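Long-range contact in sensor protein (Shewanella oneidensis, PDB 3LIC), which is a putative membrane-bound histidine kinase whose extracellular PDC-fold domain probably senses signals for a two-component regulatory system: residues H20-A32 against V165-I178. Sequence-based numbering, arbitrary orientation. Where two conformers were deposited one is given.
With EDO (1,2-ethanediol), chain B.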
ATOM      1  N   HIS A  20      12.016  -9.878   9.003  1.00 25.38           N
ATOM      2  CA  HIS A  20      12.203 -10.219   7.574  1.00 26.28           C
ATOM      3  C   HIS A  20      11.064  -9.658   6.671  1.00 25.41           C
ATOM      4  O   HIS A  20      11.315  -9.129   5.586  1.00 24.67           O
ATOM      5  CB  HIS A  20      12.328 -11.741   7.364  1.00 26.14           C
ATOM      6  CG  HIS A  20      13.631 -12.326   7.869  1.00 32.16           C
ATOM      7  ND1 HIS A  20      14.070 -12.177   9.176  0.50 32.35           N
ATOM      8  CD2 HIS A  20      14.574 -13.084   7.252  0.50 33.23           C
ATOM      9  CE1 HIS A  20      15.221 -12.807   9.337  0.50 31.25           C
ATOM     10  NE2 HIS A  20      15.552 -13.362   8.185  0.50 33.64           N
ATOM     11  N   SER A  21       9.827  -9.810   7.122  1.00 24.37           N
ATOM     12  CA  SER A  21       8.670  -9.299   6.419  1.00 23.97           C
ATOM     13  C   SER A  21       8.570  -7.769   6.374  1.00 23.04           C
ATOM     14  O   SER A  21       8.095  -7.223   5.372  1.00 22.20           O
ATOM     15  CB  SER A  21       7.419  -9.844   7.051  1.00 23.94           C
ATOM     16  OG  SER A  21       7.248 -11.119   6.512  1.00 28.26           O
ATOM     17  N   ALA A  22       8.981  -7.090   7.443  1.00 21.14           N
ATOM     18  CA  ALA A  22       9.021  -5.618   7.417  1.00 20.27           C
ATOM     19  C   ALA A  22      10.047  -5.214   6.360  1.00 19.82           C
ATOM     20  O   ALA A  22       9.969  -4.196   5.709  1.00 20.61           O
ATOM     21  CB  ALA A  22       9.437  -5.031   8.846  1.00 17.09           C
ATOM     22  N   SER A  23      11.062  -6.024   6.247  1.00 19.48           N
ATOM     23  CA  SER A  23      12.119  -5.808   5.314  1.00 20.44           C
ATOM     24  C   SER A  23      11.680  -5.920   3.851  1.00 19.58           C
ATOM     25  O   SER A  23      12.020  -5.073   3.023  1.00 20.20           O
ATOM     26  CB  SER A  23      13.163  -6.901   5.565  1.00 21.08           C
ATOM     27  OG  SER A  23      14.421  -6.371   5.470  1.00 21.65           O
ATOM     28  N   ARG A  24      11.049  -7.022   3.514  1.00 18.34           N
ATOM     29  CA  ARG A  24      10.447  -7.232   2.199  0.50 18.75           C
ATOM     30  C   ARG A  24       9.558  -6.048   1.857  1.00 18.78           C
ATOM     31  O   ARG A  24       9.590  -5.508   0.758  1.00 19.97           O
ATOM     32  CB  ARG A  24       9.584  -8.504   2.209  0.50 18.19           C
ATOM     33  CG  ARG A  24      10.337  -9.738   2.771  0.50 18.10           C
ATOM     34  CD  ARG A  24       9.781 -11.112   2.346  0.50 13.91           C
ATOM     35  NE  ARG A  24      10.799 -12.088   2.702  0.50 15.97           N
ATOM     36  CZ  ARG A  24      10.749 -12.928   3.731  0.50 15.22           C
ATOM     37  NH1 ARG A  24       9.672 -13.009   4.496  0.50  6.20           N
ATOM     38  NH2 ARG A  24      11.789 -13.717   3.958  0.50 17.87           N
ATOM     39  N   LEU A  25       8.730  -5.657   2.823  1.00 18.01           N
ATOM     40  CA  LEU A  25       7.767  -4.621   2.583  1.00 17.38           C
ATOM     41  C   LEU A  25       8.543  -3.326   2.344  1.00 17.97           C
ATOM     42  O   LEU A  25       8.199  -2.594   1.457  1.00 17.73           O
ATOM     43  CB  LEU A  25       6.726  -4.480   3.722  1.00 17.04           C
ATOM     44  CG  LEU A  25       5.804  -3.240   3.658  1.00 16.75           C
ATOM     45  CD1 LEU A  25       4.867  -3.212   2.500  1.00 10.32           C
ATOM     46  CD2 LEU A  25       5.020  -3.093   4.964  1.00 14.94           C
ATOM     47  N   GLN A  26       9.609  -3.058   3.108  1.00 17.94           N
ATOM     48  CA  GLN A  26      10.417  -1.864   2.861  1.00 17.92           C
ATOM     49  C   GLN A  26      10.975  -1.738   1.433  1.00 17.20           C
ATOM     50  O   GLN A  26      10.871  -0.679   0.798  1.00 14.33           O
ATOM     51  CB  GLN A  26      11.612  -1.823   3.837  1.00 19.84           C
ATOM     52  CG  GLN A  26      12.414  -0.485   3.808  1.00 20.19           C
ATOM     53  CD  GLN A  26      13.773  -0.623   4.487  1.00 28.46           C
ATOM     54  OE1 GLN A  26      14.025  -1.577   5.232  1.00 26.01           O
ATOM     55  NE2 GLN A  26      14.665   0.317   4.210  1.00 29.50           N
ATOM     56  N   PHE A  27      11.603  -2.816   0.944  1.00 16.82           N
ATOM     57  CA  PHE A  27      12.144  -2.790  -0.383  1.00 18.07           C
ATOM     58  C   PHE A  27      11.017  -2.651  -1.468  1.00 17.27           C
ATOM     59  O   PHE A  27      11.208  -1.967  -2.449  1.00 18.20           O
ATOM     60  CB  PHE A  27      13.144  -3.960  -0.588  1.00 18.86           C
ATOM     61  CG  PHE A  27      14.438  -3.750   0.183  1.00 25.73           C
ATOM     62  CD1 PHE A  27      15.368  -2.780  -0.230  1.00 29.78           C
ATOM     63  CD2 PHE A  27      14.730  -4.503   1.305  1.00 30.33           C
ATOM     64  CE1 PHE A  27      16.538  -2.559   0.488  1.00 32.67           C
ATOM     65  CE2 PHE A  27      15.881  -4.279   2.024  1.00 31.37           C
ATOM     66  CZ  PHE A  27      16.784  -3.293   1.617  1.00 34.73           C
ATOM     67  N   LEU A  28       9.836  -3.232  -1.235  1.00 16.05           N
ATOM     68  CA  LEU A  28       8.715  -3.132  -2.134  1.00 15.26           C
ATOM     69  C   LEU A  28       8.237  -1.684  -2.235  1.00 15.71           C
ATOM     70  O   LEU A  28       7.989  -1.188  -3.333  1.00 15.53           O
ATOM     71  CB  LEU A  28       7.574  -3.997  -1.608  1.00 15.52           C
ATOM     72  CG  LEU A  28       6.243  -3.922  -2.399  1.00 15.14           C
ATOM     73  CD1 LEU A  28       6.464  -4.285  -3.887  1.00 13.71           C
ATOM     74  CD2 LEU A  28       5.191  -4.813  -1.803  1.00 11.39           C
ATOM     75  N   LEU A  29       8.133  -0.998  -1.092  1.00 14.70           N
ATOM     76  CA  LEU A  29       7.556   0.350  -1.047  1.00 14.32           C
ATOM     77  C   LEU A  29       8.578   1.349  -1.565  1.00 13.60           C
ATOM     78  O   LEU A  29       8.249   2.284  -2.291  1.00 12.64           O
ATOM     79  CB  LEU A  29       7.132   0.688   0.411  1.00 15.69           C
ATOM     80  CG  LEU A  29       5.990  -0.140   1.065  1.00 13.60           C
ATOM     81  CD1 LEU A  29       5.798   0.257   2.550  1.00 14.86           C
ATOM     82  CD2 LEU A  29       4.670   0.037   0.331  1.00 12.94           C
ATOM     83  N   GLU A  30       9.859   1.103  -1.279  1.00 13.50           N
ATOM     84  CA  GLU A  30      10.873   1.982  -1.810  1.00 14.40           C
ATOM     85  C   GLU A  30      11.016   1.796  -3.329  1.00 15.07           C
ATOM     86  O   GLU A  30      11.297   2.780  -4.029  1.00 15.48           O
ATOM     87  CB  GLU A  30      12.224   1.812  -1.102  1.00 13.78           C
ATOM     88  CG  GLU A  30      12.107   2.147   0.393  1.00 17.28           C
ATOM     89  CD  GLU A  30      13.420   1.921   1.150  1.00 21.82           C
ATOM     90  OE1 GLU A  30      14.323   1.288   0.572  1.00 24.43           O
ATOM     91  OE2 GLU A  30      13.539   2.364   2.327  1.00 20.83           O
ATOM     92  N   HIS A  31      10.886   0.554  -3.831  1.00 14.46           N
ATOM     93  CA  HIS A  31      10.915   0.328  -5.283  1.00 14.48           C
ATOM     94  C   HIS A  31       9.773   1.132  -5.987  1.00 13.76           C
ATOM     95  O   HIS A  31       9.965   1.782  -6.994  1.00 12.92           O
ATOM     96  CB  HIS A  31      10.808  -1.182  -5.574  1.00 14.69           C
ATOM     97  CG  HIS A  31      10.840  -1.509  -7.029  1.00 16.31           C
ATOM     98  ND1 HIS A  31      10.232  -2.635  -7.563  1.00 23.08           N
ATOM     99  CD2 HIS A  31      11.371  -0.837  -8.070  1.00 13.53           C
ATOM    100  CE1 HIS A  31      10.398  -2.650  -8.874  1.00 16.01           C
ATOM    101  NE2 HIS A  31      11.100  -1.571  -9.204  1.00 22.97           N
ATOM    102  N   ALA A  32       8.578   1.090  -5.423  1.00 13.95           N
ATOM    103  CA  ALA A  32       7.411   1.800  -5.982  1.00 13.49           C
ATOM    104  C   ALA A  32       7.626   3.328  -5.930  1.00 13.55           C
ATOM    105  O   ALA A  32       7.339   4.038  -6.887  1.00 12.78           O
ATOM    106  CB  ALA A  32       6.146   1.421  -5.185  1.00 12.63           C
ATOM    107  N   VAL A 165       1.820   4.729  -8.747  1.00 12.21           N
ATOM    108  CA  VAL A 165       2.006   3.273  -8.852  1.00 13.11           C
ATOM    109  C   VAL A 165       0.980   2.725  -7.835  1.00 13.85           C
ATOM    110  O   VAL A 165       0.824   3.287  -6.720  1.00 14.57           O
ATOM    111  CB  VAL A 165       3.491   2.805  -8.550  1.00 12.86           C
ATOM    112  CG1 VAL A 165       3.654   1.334  -8.657  1.00 15.87           C
ATOM    113  CG2 VAL A 165       4.424   3.302  -9.637  1.00 17.21           C
ATOM    114  N   ASP A 166       0.218   1.699  -8.241  1.00 14.05           N
ATOM    115  CA  ASP A 166      -0.719   0.981  -7.363  1.00 13.20           C
ATOM    116  C   ASP A 166      -0.110  -0.351  -6.947  1.00 14.08           C
ATOM    117  O   ASP A 166       0.480  -1.082  -7.776  1.00 12.62           O
ATOM    118  CB  ASP A 166      -2.065   0.683  -8.089  1.00 13.10           C
ATOM    119  CG  ASP A 166      -2.787   1.944  -8.536  1.00 15.49           C
ATOM    120  OD1 ASP A 166      -3.646   1.840  -9.447  1.00 12.67           O
ATOM    121  OD2 ASP A 166      -2.505   3.035  -7.958  1.00 14.87           O
ATOM    122  N   LEU A 167      -0.300  -0.684  -5.669  1.00 14.52           N
ATOM    123  CA  LEU A 167       0.078  -1.984  -5.167  1.00 15.26           C
ATOM    124  C   LEU A 167      -1.197  -2.693  -4.696  1.00 15.01           C
ATOM    125  O   LEU A 167      -1.891  -2.187  -3.823  1.00 14.83           O
ATOM    126  CB  LEU A 167       1.046  -1.840  -3.988  1.00 14.48           C
ATOM    127  CG  LEU A 167       2.398  -1.164  -4.249  1.00 16.88           C
ATOM    128  CD1 LEU A 167       3.156  -1.256  -2.891  1.00 14.13           C
ATOM    129  CD2 LEU A 167       3.207  -1.883  -5.357  1.00 10.33           C
ATOM    130  N   ALA A 168      -1.502  -3.862  -5.266  1.00 14.72           N
ATOM    131  CA  ALA A 168      -2.745  -4.568  -4.923  1.00 14.99           C
ATOM    132  C   ALA A 168      -2.601  -5.172  -3.520  1.00 16.06           C
ATOM    133  O   ALA A 168      -1.605  -5.882  -3.253  1.00 15.55           O
ATOM    134  CB  ALA A 168      -3.011  -5.678  -5.954  1.00 13.43           C
ATOM    135  N   LEU A 169      -3.547  -4.930  -2.611  1.00 16.68           N
ATOM    136  CA  LEU A 169      -3.340  -5.481  -1.274  1.00 18.02           C
ATOM    137  C   LEU A 169      -3.349  -6.969  -1.243  1.00 18.98           C
ATOM    138  O   LEU A 169      -2.646  -7.552  -0.406  1.00 18.97           O
ATOM    139  CB  LEU A 169      -4.395  -5.017  -0.261  1.00 18.65           C
ATOM    140  CG  LEU A 169      -4.624  -3.524  -0.097  1.00 20.93           C
ATOM    141  CD1 LEU A 169      -5.506  -3.360   1.137  1.00 25.62           C
ATOM    142  CD2 LEU A 169      -3.412  -2.709   0.055  1.00 16.70           C
ATOM    143  N   ASP A 170      -4.179  -7.610  -2.067  1.00 19.44           N
ATOM    144  CA  ASP A 170      -4.198  -9.100  -2.061  1.00 22.00           C
ATOM    145  C   ASP A 170      -2.818  -9.718  -2.252  1.00 20.44           C
ATOM    146  O   ASP A 170      -2.571 -10.858  -1.848  1.00 20.24           O
ATOM    147  CB  ASP A 170      -5.174  -9.688  -3.114  1.00 23.47           C
ATOM    148  CG  ASP A 170      -6.657  -9.518  -2.685  1.00 32.44           C
ATOM    149  OD1 ASP A 170      -6.938  -9.188  -1.482  1.00 40.76           O
ATOM    150  OD2 ASP A 170      -7.553  -9.703  -3.547  1.00 41.99           O
ATOM    151  N   ARG A 171      -1.904  -8.977  -2.849  1.00 19.04           N
ATOM    152  CA  ARG A 171      -0.568  -9.553  -3.074  1.00 18.97           C
ATOM    153  C   ARG A 171       0.436  -9.413  -1.940  1.00 17.63           C
ATOM    154  O   ARG A 171       1.487 -10.056  -1.969  1.00 18.52           O
ATOM    155  CB  ARG A 171       0.032  -8.986  -4.346  1.00 17.98           C
ATOM    156  CG  ARG A 171      -0.730  -9.428  -5.550  1.00 23.63           C
ATOM    157  CD  ARG A 171      -0.056  -8.979  -6.831  1.00 27.39           C
ATOM    158  NE  ARG A 171       1.238  -9.657  -6.893  1.00 31.89           N
ATOM    159  CZ  ARG A 171       2.168  -9.386  -7.816  1.00 31.67           C
ATOM    160  NH1 ARG A 171       1.929  -8.450  -8.744  1.00 27.05           N
ATOM    161  NH2 ARG A 171       3.315 -10.046  -7.812  1.00 26.19           N
ATOM    162  N   LEU A 172       0.183  -8.512  -0.990  1.00 17.14           N
ATOM    163  CA  LEU A 172       1.190  -8.237   0.040  1.00 16.16           C
ATOM    164  C   LEU A 172       1.663  -9.468   0.773  1.00 16.13           C
ATOM    165  O   LEU A 172       2.851  -9.576   1.033  1.00 18.32           O
ATOM    166  CB  LEU A 172       0.695  -7.219   1.075  1.00 16.44           C
ATOM    167  CG  LEU A 172       0.496  -5.814   0.543  1.00 15.21           C
ATOM    168  CD1 LEU A 172      -0.109  -4.921   1.639  1.00 17.72           C
ATOM    169  CD2 LEU A 172       1.877  -5.279   0.028  1.00 16.25           C
ATOM    170  N   PRO A 173       0.769 -10.396   1.158  1.00 17.14           N
ATOM    171  CA  PRO A 173       1.230 -11.585   1.919  1.00 17.64           C
ATOM    172  C   PRO A 173       2.275 -12.415   1.212  1.00 19.85           C
ATOM    173  O   PRO A 173       3.303 -12.803   1.785  1.00 19.55           O
ATOM    174  CB  PRO A 173      -0.060 -12.418   2.039  1.00 18.57           C
ATOM    175  CG  PRO A 173      -1.231 -11.332   1.972  1.00 14.90           C
ATOM    176  CD  PRO A 173      -0.688 -10.469   0.862  1.00 16.08           C
ATOM    177  N   GLU A 174       2.020 -12.719  -0.059  1.00 22.01           N
ATOM    178  CA  GLU A 174       3.042 -13.356  -0.844  1.00 22.16           C
ATOM    179  C   GLU A 174       4.310 -12.489  -1.028  1.00 22.27           C
ATOM    180  O   GLU A 174       5.439 -13.005  -0.972  1.00 21.63           O
ATOM    181  CB  GLU A 174       2.486 -13.710  -2.207  1.00 23.44           C
ATOM    182  CG  GLU A 174       3.649 -14.062  -3.119  1.00 31.92           C
ATOM    183  CD  GLU A 174       3.187 -14.579  -4.458  1.00 43.52           C
ATOM    184  OE1 GLU A 174       2.087 -14.144  -4.914  1.00 45.29           O
ATOM    185  OE2 GLU A 174       3.938 -15.408  -5.055  1.00 47.04           O
ATOM    186  N   GLN A 175       4.158 -11.182  -1.290  1.00 21.41           N
ATOM    187  CA  GLN A 175       5.338 -10.389  -1.507  1.00 20.43           C
ATOM    188  C   GLN A 175       6.157 -10.316  -0.202  1.00 21.31           C
ATOM    189  O   GLN A 175       7.390 -10.199  -0.238  1.00 21.22           O
ATOM    190  CB  GLN A 175       4.940  -8.986  -2.012  1.00 21.25           C
ATOM    191  CG  GLN A 175       4.641  -8.988  -3.474  1.00 19.98           C
ATOM    192  CD  GLN A 175       3.849  -7.790  -3.874  1.00 20.19           C
ATOM    193  OE1 GLN A 175       2.994  -7.323  -3.111  1.00 16.04           O
ATOM    194  NE2 GLN A 175       4.121  -7.267  -5.083  1.00 16.94           N
ATOM    195  N   LEU A 176       5.463 -10.404   0.944  1.00 21.25           N
ATOM    196  CA  LEU A 176       6.059 -10.335   2.292  1.00 21.78           C
ATOM    197  C   LEU A 176       6.445 -11.705   2.849  1.00 22.57           C
ATOM    198  O   LEU A 176       7.297 -11.773   3.741  1.00 22.95           O
ATOM    199  CB  LEU A 176       5.119  -9.652   3.284  1.00 20.96           C
ATOM    200  CG  LEU A 176       5.315  -8.116   3.375  1.00 21.47           C
ATOM    201  CD1 LEU A 176       5.509  -7.425   1.967  1.00 14.48           C
ATOM    202  CD2 LEU A 176       4.174  -7.499   4.225  1.00 18.14           C
ATOM    203  N   GLY A 177       5.849 -12.775   2.317  1.00 22.43           N
ATOM    204  CA  GLY A 177       6.284 -14.136   2.638  1.00 22.99           C
ATOM    205  C   GLY A 177       5.633 -14.622   3.934  1.00 23.95           C
ATOM    206  O   GLY A 177       6.282 -15.252   4.724  1.00 24.05           O
ATOM    207  N   ILE A 178       4.359 -14.277   4.136  1.00 23.70           N
ATOM    208  CA  ILE A 178       3.590 -14.508   5.325  1.00 22.98           C
ATOM    209  C   ILE A 178       2.179 -14.912   4.843  1.00 24.09           C
ATOM    210  O   ILE A 178       1.592 -14.307   3.882  1.00 24.45           O
ATOM    211  CB  ILE A 178       3.447 -13.198   6.200  1.00 23.46           C
ATOM    212  CG1 ILE A 178       4.797 -12.566   6.523  1.00 25.76           C
ATOM    213  CG2 ILE A 178       2.891 -13.504   7.547  1.00 20.64           C
ATOM    214  CD1 ILE A 178       5.774 -13.490   7.374  1.00 27.81           C
TER
HETATM  215  C1  EDO B   1      -4.579   5.564  -9.397  1.00 16.62           C
HETATM  216  O1  EDO B   1      -3.235   5.066  -9.573  1.00 13.29           O
HETATM  217  C2  EDO B   1      -5.637   4.547  -9.816  1.00 14.01           C
HETATM  218  O2  EDO B   1      -5.663   3.454  -8.865  1.00 16.44           O
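L28 pushes its isobutyl group between L167 and the short helix 172-176. Its CG lies 4.1 Å from L167 CD1, the two side chains meeting tip to tip, while its side chain crosses that of L172 at about a right angle, CD2 lying 3.8 Å from L172 CD2. The same methyl touches Q175 OE1 at 3.6 Å; the amide of Q175 is held from its other end, NE2, by D71. CG of L28 lies anti to the backbone N (chi1 176°), which sends both methyls across to 165-178. One turn earlier in the helix, L25 CB packs against L176 CD1 at 3.6 Å. The long N-terminal helix 2-46 of this double-PDC sensor here spans the junction between the two sheets: L167 lies near the end of strand 161-168 of the first, and L25 and L176 also touch V185 and L183 of the second. Helix 172-176 closes in a Schellman motif with G177 at C-prime, and in the conformer given, one of two deposited, R24 NH1 donates to L176 O at 2.8 Å, nearly straight (165°) and in the guanidinium plane. Toward the C-terminal end of 20-32, L29 CD2 meets L167 CD1 at 3.8 Å, and A32 faces V165. D166, on the strand's far face, takes O2 of a 1,2-ethanediol, probably from the crystallisation liquor, on OD1 at 2.6 Å, where Y93 also bonds. With an alanine at D166 the Y93 hydroxyl is likely to lose this carboxylate partner, and the diol to be held less firmly, by T164 and Y136.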